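Local coordinates for protein esterase (Staphylococcus aureus subsp. aureus USA300_TCH1516, PDB 3D7R) that probably hydrolyses ester bonds, as a putative esterase of the alpha/beta hydrolase fold, at residues Pro201-Ile212 / Met268-Phe276; Ile249-Val259 / Leu275-Tyr286. All blocks are in the same frame, centred on the assembly; numbering follows the deposited sequence.

Contact 1: Pro201-Ile212 / Met268-Phe276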
loop_
_atom_site.group_PDB
_atom_site.type_symbol
_atom_site.label_atom_id
_atom_site.label_comp_id
_atom_site.label_asym_id
_atom_site.label_seq_id
_atom_site.Cartn_x
_atom_site.Cartn_y
_atom_site.Cartn_z
ATOM N N PRO A 201 -5.976 3.292 -0.390
ATOM C CA PRO A 201 -5.014 3.899 0.533
ATOM C C PRO A 201 -5.736 4.373 1.788
ATOM O O PRO A 201 -6.872 4.852 1.691
ATOM C CB PRO A 201 -4.480 5.124 -0.248
ATOM C CG PRO A 201 -5.541 5.464 -1.247
ATOM C CD PRO A 201 -6.190 4.117 -1.604
ATOM N N ILE A 202 -5.097 4.230 2.942
ATOM C CA ILE A 202 -5.636 4.791 4.180
ATOM C C ILE A 202 -5.035 6.200 4.307
ATOM O O ILE A 202 -4.010 6.404 4.966
ATOM C CB ILE A 202 -5.313 3.887 5.414
ATOM C CG1 ILE A 202 -5.919 2.490 5.249
ATOM C CG2 ILE A 202 -5.833 4.524 6.713
ATOM C CD1 ILE A 202 -5.340 1.472 6.272
ATOM N N LEU A 203 -5.662 7.157 3.625
ATOM C CA LEU A 203 -5.115 8.503 3.486
ATOM C C LEU A 203 -5.065 9.340 4.765
ATOM O O LEU A 203 -4.218 10.231 4.901
ATOM C CB LEU A 203 -5.859 9.248 2.372
ATOM C CG LEU A 203 -5.649 8.561 1.005
ATOM C CD1 LEU A 203 -6.663 9.017 -0.027
ATOM C CD2 LEU A 203 -4.223 8.766 0.493
ATOM N N ASP A 204 -5.976 9.054 5.696
ATOM C CA ASP A 204 -6.042 9.764 6.965
ATOM C C ASP A 204 -6.086 8.684 8.040
ATOM O O ASP A 204 -7.077 7.962 8.131
ATOM C CB ASP A 204 -7.305 10.647 6.977
ATOM C CG ASP A 204 -7.536 11.378 8.306
ATOM O OD1 ASP A 204 -6.764 11.200 9.272
ATOM O OD2 ASP A 204 -8.533 12.131 8.376
ATOM N N ALA A 205 -5.013 8.553 8.824
ATOM C CA ALA A 205 -4.912 7.482 9.820
ATOM C C ALA A 205 -5.873 7.629 11.008
ATOM O O ALA A 205 -6.062 6.681 11.773
ATOM C CB ALA A 205 -3.478 7.347 10.332
ATOM N N THR A 206 -6.449 8.816 11.187
ATOM C CA THR A 206 -7.398 9.039 12.284
ATOM C C THR A 206 -8.767 8.440 11.975
ATOM O O THR A 206 -9.515 8.097 12.903
ATOM C CB THR A 206 -7.628 10.528 12.580
ATOM O OG1 THR A 206 -8.254 11.141 11.449
ATOM C CG2 THR A 206 -6.316 11.242 12.883
ATOM N N LEU A 207 -9.077 8.326 10.679
ATOM C CA LEU A 207 -10.387 7.856 10.200
ATOM C C LEU A 207 -11.534 8.587 10.912
ATOM O O LEU A 207 -12.532 7.975 11.317
ATOM C CB LEU A 207 -10.512 6.319 10.321
ATOM C CG LEU A 207 -9.768 5.470 9.278
ATOM C CD1 LEU A 207 -9.588 4.031 9.758
ATOM C CD2 LEU A 207 -10.451 5.503 7.895
ATOM N N SER A 208 -11.374 9.905 11.032
ATOM C CA SER A 208 -12.288 10.772 11.767
ATOM C C SER A 208 -13.124 11.654 10.821
ATOM O O SER A 208 -13.911 12.463 11.285
ATOM C CB SER A 208 -11.496 11.677 12.715
ATOM O OG SER A 208 -10.673 12.564 11.965
ATOM N N ASN A 209 -12.936 11.500 9.508
ATOM C CA ASN A 209 -13.702 12.259 8.506
ATOM C C ASN A 209 -15.186 12.204 8.845
ATOM O O ASN A 209 -15.761 11.116 8.936
ATOM C CB ASN A 209 -13.459 11.673 7.101
ATOM C CG ASN A 209 -14.024 12.562 5.971
ATOM O OD1 ASN A 209 -15.078 13.180 6.117
ATOM N ND2 ASN A 209 -13.317 12.613 4.835
ATOM N N LYS A 210 -15.812 13.363 9.038
ATOM C CA LYS A 210 -17.209 13.382 9.495
ATOM C C LYS A 210 -18.173 12.825 8.429
ATOM O O LYS A 210 -19.325 12.517 8.719
ATOM C CB LYS A 210 -17.628 14.775 10.017
ATOM C CG LYS A 210 -17.527 15.917 8.977
ATOM C CD LYS A 210 -18.470 17.095 9.301
ATOM C CE LYS A 210 -18.098 18.337 8.491
ATOM N NZ LYS A 210 -17.903 18.034 7.019
ATOM N N ASP A 211 -17.685 12.671 7.202
ATOM C CA ASP A 211 -18.502 12.088 6.134
ATOM C C ASP A 211 -18.531 10.559 6.178
ATOM O O ASP A 211 -19.224 9.928 5.382
ATOM C CB ASP A 211 -18.061 12.586 4.750
ATOM C CG ASP A 211 -18.355 14.073 4.541
ATOM O OD1 ASP A 211 -19.440 14.545 4.953
ATOM O OD2 ASP A 211 -17.493 14.767 3.957
ATOM N N ILE A 212 -17.779 9.969 7.100
ATOM C CA ILE A 212 -17.894 8.533 7.358
ATOM C C ILE A 212 -19.150 8.276 8.211
ATOM O O ILE A 212 -19.179 8.549 9.402
ATOM C CB ILE A 212 -16.631 7.977 8.045
ATOM C CG1 ILE A 212 -15.404 8.173 7.142
ATOM C CG2 ILE A 212 -16.795 6.482 8.429
ATOM C CD1 ILE A 212 -14.066 8.012 7.907
HETATM N N MSE A 268 -14.269 2.276 4.686
HETATM C CA MSE A 268 -14.390 3.515 5.476
HETATM C C MSE A 268 -13.473 4.633 4.988
HETATM O O MSE A 268 -13.620 5.780 5.395
HETATM C CB MSE A 268 -14.048 3.236 6.942
HETATM C CG MSE A 268 -15.168 2.680 7.789
HETATM SE SE MSE A 268 -14.404 1.991 9.499
HETATM C CE MSE A 268 -13.086 3.335 9.813
ATOM N N THR A 269 -12.513 4.275 4.145
ATOM C CA THR A 269 -11.556 5.219 3.540
ATOM C C THR A 269 -12.159 5.961 2.379
ATOM O O THR A 269 -11.517 6.845 1.815
ATOM C CB THR A 269 -10.332 4.477 2.978
ATOM O OG1 THR A 269 -10.791 3.376 2.185
ATOM C CG2 THR A 269 -9.460 3.926 4.101
ATOM N N HIS A 270 -13.378 5.588 1.992
ATOM C CA HIS A 270 -13.928 6.128 0.749
ATOM C C HIS A 270 -14.131 7.660 0.767
ATOM O O HIS A 270 -13.746 8.322 -0.201
ATOM C CB HIS A 270 -15.165 5.350 0.269
ATOM C CG HIS A 270 -15.692 5.820 -1.052
ATOM N ND1 HIS A 270 -16.626 6.833 -1.164
ATOM C CD2 HIS A 270 -15.403 5.436 -2.320
ATOM C CE1 HIS A 270 -16.893 7.043 -2.441
ATOM N NE2 HIS A 270 -16.166 6.206 -3.161
ATOM N N PRO A 271 -14.737 8.231 1.837
ATOM C CA PRO A 271 -14.756 9.701 1.908
ATOM C C PRO A 271 -13.389 10.373 1.765
ATOM O O PRO A 271 -13.293 11.372 1.052
ATOM C CB PRO A 271 -15.335 9.979 3.294
ATOM C CG PRO A 271 -16.273 8.817 3.510
ATOM C CD PRO A 271 -15.478 7.641 2.975
ATOM N N ASP A 272 -12.354 9.837 2.424
ATOM C CA ASP A 272 -10.989 10.353 2.273
ATOM C C ASP A 272 -10.439 10.247 0.859
ATOM O O ASP A 272 -9.751 11.154 0.388
ATOM C CB ASP A 272 -10.038 9.722 3.306
ATOM C CG ASP A 272 -10.344 10.198 4.728
ATOM O OD1 ASP A 272 -10.631 11.427 4.885
ATOM O OD2 ASP A 272 -10.338 9.356 5.675
HETATM N N MSE A 273 -10.735 9.150 0.170
HETATM C CA MSE A 273 -10.315 9.036 -1.229
HETATM C C MSE A 273 -11.001 10.077 -2.109
HETATM O O MSE A 273 -10.359 10.668 -2.984
HETATM C CB MSE A 273 -10.543 7.616 -1.789
HETATM C CG MSE A 273 -9.704 6.546 -1.083
HETATM SE SE MSE A 273 -9.965 4.835 -1.977
HETATM C CE MSE A 273 -11.693 4.333 -1.250
ATOM N N LYS A 274 -12.294 10.300 -1.888
ATOM C CA LYS A 274 -13.013 11.322 -2.657
ATOM C C LYS A 274 -12.487 12.717 -2.333
ATOM O O LYS A 274 -12.365 13.557 -3.227
ATOM C CB LYS A 274 -14.530 11.260 -2.407
ATOM C CG LYS A 274 -15.230 9.977 -2.939
ATOM C CD LYS A 274 -15.208 9.880 -4.467
ATOM C CE LYS A 274 -16.438 10.505 -5.092
ATOM N NZ LYS A 274 -16.301 10.512 -6.582
ATOM N N LEU A 275 -12.184 12.963 -1.056
ATOM C CA LEU A 275 -11.586 14.240 -0.638
ATOM C C LEU A 275 -10.204 14.459 -1.266
ATOM O O LEU A 275 -9.906 15.539 -1.813
ATOM C CB LEU A 275 -11.490 14.323 0.885
ATOM C CG LEU A 275 -10.835 15.582 1.475
ATOM C CD1 LEU A 275 -11.492 16.888 0.946
ATOM C CD2 LEU A 275 -10.888 15.525 2.995
ATOM N N PHE A 276 -9.358 13.438 -1.194
ATOM C CA PHE A 276 -8.056 13.497 -1.871
ATOM C C PHE A 276 -8.215 13.778 -3.381
ATOM O O PHE A 276 -7.511 14.614 -3.948
ATOM C CB PHE A 276 -7.288 12.203 -1.641
ATOM C CG PHE A 276 -5.967 12.129 -2.375
ATOM C CD1 PHE A 276 -4.895 12.945 -1.992
ATOM C CD2 PHE A 276 -5.782 11.196 -3.407
ATOM C CE1 PHE A 276 -3.665 12.869 -2.654
ATOM C CE2 PHE A 276 -4.553 11.101 -4.074
ATOM C CZ PHE A 276 -3.488 11.939 -3.682
HETATM O O HOH W 1 -8.443 7.239 5.628
HETATM O O HOH W 2 -10.551 10.179 8.122
HETATM O O HOH W 3 -9.764 13.489 6.374
#
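Asn209 and Asp272 run past each other in opposite directions, and the amide ND2 of Asn209 donates to Asp272 OD1 at 2.9 Å in a nearly straight bond (166°). The bond lies almost in the amide plane of Asn209 yet reaches the oxygen from above the carboxylate plane, which is turned 45° from the amide. Asn209 OD1 faces its own chain and accepts from Asp211 N, an Asx turn that fixes the flip of the amide and presents ND2 to the helix. A second carboxylate, Asp204, lies obliquely to Asp272, with Asp204 OD2 4.1 Å from Asp272 OD1. Two like charges so near would probably repel, but two waters bridge them: one donates to Asp204 OD2 and Asp272 OD1, both at 2.7 Å, the other to Asp272 OD2 and, weakly, to Asp204 OD2. A third water joins Asp204 N to Asp272 OD2. With CG of Asp204 anti to the backbone N (chi1 176°), its OD1 also takes N and OG1 of Thr206 from one face, closing another Asx turn.

Apolar groups flank this polar centre. Leu203 crosses Phe276 at about a right angle, its CD1 3.6 Å from Phe276 CB. At the other end the bent chain of selenomethionine Met268 brings CE to 3.6 Å from Leu207 CD1, while Ile212 CG1 packs on Pro271 CG at 3.8 Å.

Within the alpha/beta hydrolase fold, the contact fastens the loop following the parallel strand 195-199 to the N-terminal part of helix 270-282. Helix 225-236 lies against Leu207, helix 214-219 covers Ile212, Met268 and Pro271, and strand 287-292 meets Met273 and Phe276 on the sheet side.

Contact 2: Ile249-Val259 / Leu275-Tyr286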
loop_
_atom_site.group_PDB
_atom_site.type_symbol
_atom_site.label_atom_id
_atom_site.label_comp_id
_atom_site.label_asym_id
_atom_site.label_seq_id
_atom_site.Cartn_x
_atom_site.Cartn_y
_atom_site.Cartn_z
ATOM N N ILE A 249 -2.900 12.586 3.192
ATOM C CA ILE A 249 -3.957 13.504 2.727
ATOM C C ILE A 249 -3.583 14.970 3.085
ATOM O O ILE A 249 -4.014 15.917 2.403
ATOM C CB ILE A 249 -5.338 13.145 3.329
ATOM C CG1 ILE A 249 -6.470 13.820 2.530
ATOM C CG2 ILE A 249 -5.367 13.454 4.867
ATOM C CD1 ILE A 249 -7.843 13.137 2.707
ATOM N N ASN A 250 -2.773 15.124 4.140
ATOM C CA ASN A 250 -2.320 16.434 4.612
ATOM C C ASN A 250 -0.979 16.857 3.989
ATOM O O ASN A 250 -0.472 17.941 4.305
ATOM C CB ASN A 250 -2.157 16.415 6.140
ATOM C CG ASN A 250 -3.472 16.220 6.879
ATOM O OD1 ASN A 250 -4.537 16.690 6.429
ATOM N ND2 ASN A 250 -3.408 15.526 8.031
ATOM N N GLY A 251 -0.408 16.018 3.122
ATOM C CA GLY A 251 0.936 16.272 2.559
ATOM C C GLY A 251 0.955 17.081 1.269
ATOM O O GLY A 251 -0.089 17.578 0.819
ATOM N N THR A 252 2.141 17.216 0.671
ATOM C CA THR A 252 2.319 17.987 -0.554
ATOM C C THR A 252 1.555 17.359 -1.725
ATOM O O THR A 252 1.581 16.137 -1.924
ATOM C CB THR A 252 3.820 18.157 -0.886
ATOM O OG1 THR A 252 4.479 18.771 0.226
ATOM C CG2 THR A 252 4.035 19.055 -2.097
ATOM N N ILE A 253 0.871 18.208 -2.487
ATOM C CA ILE A 253 0.051 17.801 -3.638
ATOM C C ILE A 253 0.675 18.331 -4.931
ATOM O O ILE A 253 0.855 17.593 -5.915
ATOM C CB ILE A 253 -1.417 18.367 -3.485
ATOM C CG1 ILE A 253 -2.159 17.706 -2.314
ATOM C CG2 ILE A 253 -2.220 18.237 -4.767
ATOM C CD1 ILE A 253 -2.128 16.195 -2.322
ATOM N N GLU A 254 0.979 19.631 -4.928
ATOM C CA GLU A 254 1.582 20.317 -6.078
ATOM C C GLU A 254 2.937 19.726 -6.451
ATOM O O GLU A 254 3.851 19.693 -5.617
ATOM C CB GLU A 254 1.702 21.821 -5.803
ATOM C CG GLU A 254 0.351 22.464 -5.448
ATOM C CD GLU A 254 0.428 23.987 -5.245
ATOM O OE1 GLU A 254 1.540 24.537 -5.275
ATOM O OE2 GLU A 254 -0.623 24.634 -5.060
ATOM N N GLY A 255 3.047 19.255 -7.697
ATOM C CA GLY A 255 4.273 18.654 -8.216
ATOM C C GLY A 255 4.310 17.123 -8.236
ATOM O O GLY A 255 5.272 16.531 -8.704
ATOM N N LEU A 256 3.270 16.475 -7.718
ATOM C CA LEU A 256 3.210 15.015 -7.723
ATOM C C LEU A 256 3.223 14.460 -9.156
ATOM O O LEU A 256 2.757 15.128 -10.089
ATOM C CB LEU A 256 1.959 14.517 -6.973
ATOM C CG LEU A 256 2.007 14.549 -5.434
ATOM C CD1 LEU A 256 0.667 14.184 -4.831
ATOM C CD2 LEU A 256 3.087 13.574 -4.935
ATOM N N PRO A 257 3.743 13.233 -9.333
ATOM C CA PRO A 257 3.584 12.576 -10.636
ATOM C C PRO A 257 2.119 12.139 -10.789
ATOM O O PRO A 257 1.361 12.202 -9.800
ATOM C CB PRO A 257 4.503 11.345 -10.513
ATOM C CG PRO A 257 4.469 11.015 -9.066
ATOM C CD PRO A 257 4.448 12.371 -8.365
ATOM N N PRO A 258 1.705 11.720 -12.009
ATOM C CA PRO A 258 0.338 11.230 -12.203
ATOM C C PRO A 258 -0.027 10.143 -11.184
ATOM O O PRO A 258 0.771 9.235 -10.951
ATOM C CB PRO A 258 0.374 10.629 -13.617
ATOM C CG PRO A 258 1.424 11.436 -14.323
ATOM C CD PRO A 258 2.477 11.716 -13.272
ATOM N N VAL A 259 -1.217 10.253 -10.600
ATOM C CA VAL A 259 -1.699 9.301 -9.565
ATOM C C VAL A 259 -2.893 8.504 -10.101
ATOM O O VAL A 259 -3.765 9.063 -10.800
ATOM C CB VAL A 259 -2.037 10.026 -8.206
ATOM C CG1 VAL A 259 -2.586 9.030 -7.138
ATOM C CG2 VAL A 259 -0.804 10.742 -7.626
ATOM N N LEU A 275 -12.184 12.963 -1.056
ATOM C CA LEU A 275 -11.586 14.240 -0.638
ATOM C C LEU A 275 -10.204 14.459 -1.266
ATOM O O LEU A 275 -9.906 15.539 -1.813
ATOM C CB LEU A 275 -11.490 14.323 0.885
ATOM C CG LEU A 275 -10.835 15.582 1.475
ATOM C CD1 LEU A 275 -11.492 16.888 0.946
ATOM C CD2 LEU A 275 -10.888 15.525 2.995
ATOM N N PHE A 276 -9.358 13.438 -1.194
ATOM C CA PHE A 276 -8.056 13.497 -1.871
ATOM C C PHE A 276 -8.215 13.778 -3.381
ATOM O O PHE A 276 -7.511 14.614 -3.948
ATOM C CB PHE A 276 -7.288 12.203 -1.641
ATOM C CG PHE A 276 -5.967 12.129 -2.375
ATOM C CD1 PHE A 276 -4.895 12.945 -1.992
ATOM C CD2 PHE A 276 -5.782 11.196 -3.407
ATOM C CE1 PHE A 276 -3.665 12.869 -2.654
ATOM C CE2 PHE A 276 -4.553 11.101 -4.074
ATOM C CZ PHE A 276 -3.488 11.939 -3.682
ATOM N N GLU A 277 -9.149 13.096 -4.034
ATOM C CA GLU A 277 -9.373 13.361 -5.450
ATOM C C GLU A 277 -9.737 14.833 -5.710
ATOM O O GLU A 277 -9.242 15.433 -6.674
ATOM C CB GLU A 277 -10.440 12.436 -6.019
ATOM C CG GLU A 277 -10.696 12.665 -7.511
ATOM C CD GLU A 277 -11.950 11.970 -8.023
ATOM O OE1 GLU A 277 -12.939 11.798 -7.275
ATOM O OE2 GLU A 277 -11.938 11.609 -9.202
ATOM N N GLN A 278 -10.617 15.402 -4.883
ATOM C CA GLN A 278 -11.007 16.816 -5.008
ATOM C C GLN A 278 -9.803 17.754 -4.855
ATOM O O GLN A 278 -9.647 18.725 -5.611
ATOM C CB GLN A 278 -12.103 17.167 -3.986
ATOM C CG GLN A 278 -13.527 16.682 -4.387
ATOM C CD GLN A 278 -14.020 17.343 -5.667
ATOM O OE1 GLN A 278 -13.919 18.554 -5.817
ATOM N NE2 GLN A 278 -14.560 16.553 -6.589
HETATM N N MSE A 279 -8.935 17.455 -3.881
HETATM C CA MSE A 279 -7.726 18.260 -3.678
HETATM C C MSE A 279 -6.760 18.186 -4.881
HETATM O O MSE A 279 -6.203 19.194 -5.295
HETATM C CB MSE A 279 -7.001 17.850 -2.383
HETATM C CG MSE A 279 -7.805 18.089 -1.123
HETATM SE SE MSE A 279 -6.938 17.129 0.373
HETATM C CE MSE A 279 -5.251 18.068 0.368
HETATM N N MSE A 280 -6.558 16.991 -5.421
HETATM C CA MSE A 280 -5.733 16.811 -6.644
HETATM C C MSE A 280 -6.279 17.622 -7.830
HETATM O O MSE A 280 -5.534 18.319 -8.537
HETATM C CB MSE A 280 -5.682 15.324 -7.011
HETATM C CG MSE A 280 -4.959 14.475 -5.960
HETATM SE SE MSE A 280 -3.005 14.747 -6.074
HETATM C CE MSE A 280 -2.705 13.767 -7.711
ATOM N N LEU A 281 -7.593 17.532 -8.032
ATOM C CA LEU A 281 -8.278 18.248 -9.099
ATOM C C LEU A 281 -8.107 19.758 -8.949
ATOM O O LEU A 281 -7.723 20.447 -9.900
ATOM C CB LEU A 281 -9.762 17.851 -9.107
ATOM C CG LEU A 281 -10.002 16.402 -9.582
ATOM C CD1 LEU A 281 -11.467 16.032 -9.346
ATOM C CD2 LEU A 281 -9.606 16.226 -11.052
ATOM N N GLN A 282 -8.371 20.255 -7.743
ATOM C CA GLN A 282 -8.210 21.684 -7.414
ATOM C C GLN A 282 -6.806 22.200 -7.695
ATOM O O GLN A 282 -6.635 23.337 -8.120
ATOM C CB GLN A 282 -8.547 21.925 -5.953
ATOM C CG GLN A 282 -8.538 23.402 -5.534
ATOM C CD GLN A 282 -8.883 23.569 -4.084
ATOM O OE1 GLN A 282 -8.262 22.955 -3.222
ATOM N NE2 GLN A 282 -9.895 24.396 -3.797
ATOM N N HIS A 283 -5.804 21.362 -7.441
ATOM C CA HIS A 283 -4.423 21.750 -7.682
ATOM C C HIS A 283 -3.923 21.376 -9.067
ATOM O O HIS A 283 -2.726 21.420 -9.313
ATOM C CB HIS A 283 -3.505 21.213 -6.580
ATOM C CG HIS A 283 -3.692 21.921 -5.278
ATOM N ND1 HIS A 283 -2.993 23.063 -4.948
ATOM C CD2 HIS A 283 -4.549 21.695 -4.255
ATOM C CE1 HIS A 283 -3.396 23.495 -3.766
ATOM N NE2 HIS A 283 -4.343 22.686 -3.327
ATOM N N HIS A 284 -4.845 21.035 -9.965
ATOM C CA HIS A 284 -4.536 20.641 -11.349
ATOM C C HIS A 284 -3.477 19.539 -11.429
ATOM O O HIS A 284 -2.541 19.607 -12.229
ATOM C CB HIS A 284 -4.109 21.847 -12.185
ATOM C CG HIS A 284 -5.041 23.010 -12.084
ATOM N ND1 HIS A 284 -6.242 23.060 -12.762
ATOM C CD2 HIS A 284 -4.955 24.162 -11.379
ATOM C CE1 HIS A 284 -6.853 24.196 -12.478
ATOM N NE2 HIS A 284 -6.092 24.883 -11.643
ATOM N N GLN A 285 -3.632 18.531 -10.578
ATOM C CA GLN A 285 -2.750 17.383 -10.579
ATOM C C GLN A 285 -3.528 16.215 -11.180
ATOM O O GLN A 285 -4.660 15.919 -10.766
ATOM C CB GLN A 285 -2.296 17.035 -9.150
ATOM C CG GLN A 285 -1.243 17.977 -8.522
ATOM C CD GLN A 285 0.119 17.964 -9.228
ATOM O OE1 GLN A 285 0.724 19.010 -9.399
ATOM N NE2 GLN A 285 0.603 16.786 -9.619
ATOM N N TYR A 286 -2.924 15.572 -12.170
ATOM C CA TYR A 286 -3.501 14.392 -12.811
ATOM C C TYR A 286 -3.869 13.284 -11.814
ATOM O O TYR A 286 -3.014 12.784 -11.085
ATOM C CB TYR A 286 -2.534 13.823 -13.853
ATOM C CG TYR A 286 -3.206 12.837 -14.778
ATOM C CD1 TYR A 286 -3.766 13.266 -15.978
ATOM C CD2 TYR A 286 -3.310 11.483 -14.441
ATOM C CE1 TYR A 286 -4.402 12.371 -16.839
ATOM C CE2 TYR A 286 -3.948 10.580 -15.293
ATOM C CZ TYR A 286 -4.490 11.043 -16.486
ATOM O OH TYR A 286 -5.125 10.181 -17.345
HETATM O O HOH W 4 -0.536 14.182 -10.303
#
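Ile253 fits among Phe276, Met279, Met280 and His283, its branches dividing the work: CD1 lies 3.7 Å from Phe276 CE1, and CG2 lies 3.8 Å from the selenium of Met280. Met280 lays its CG over one face of the Phe276 ring, toward the rim; bends at chi2 and chi3 (-75° and -73°) then carry CE to 3.6 Å from Val259 CG2. Val259 CG1 approaches the edge of that ring. Ile249 crosses both Leu275 and Met279 at about right angles.

The polar bonds gather beyond the helix, which closes in a Schellman motif with His284 as C-prime. Gln285 grips the type II turn 253-256 twice: its OE1 accepts from Gly255 N at 2.9 Å, met from above the amide plane, and NE2 gives a weak bond to Leu256 O. His283 ND1 donates to the anti lone pair of Glu254 OE2 at 2.8 Å, though bent (133°). Val259 N donates to Tyr286 O at 3.1 Å in a nearly straight bond.

This last bond starts the pairing of adjacent parallel strands 259-264 and 287-292, which helix 270-282 connects as a beta-alpha-beta crossover; helix 173-187 packs against Leu256 and Phe276, and strand 195-199 against Val259 and Phe276.

In the fold
Both contacts hold helix 270-282, contact 1 at its N-terminal part and contact 2 at its C-terminal part, and they share Leu275 and Phe276. Contact 1 is the more buried, with nine of fifteen touching residues inside, yet its centre is a hydrated pair of carboxylates; contact 2, partly buried, buries its isoleucines and Met280 and keeps its side-chain hydrogen bonds by the turn where the helix ends. The two meet directly: Leu203 O lies 3.2 Å from Ile249 N, probably a hydrogen bond, and Ile249 CD1 packs on Asp272 O at 3.6 Å. Their segments alternate along the chain, and two loops separated by helices 214-219 and 225-236 both pack on one helix beside the sheet edge.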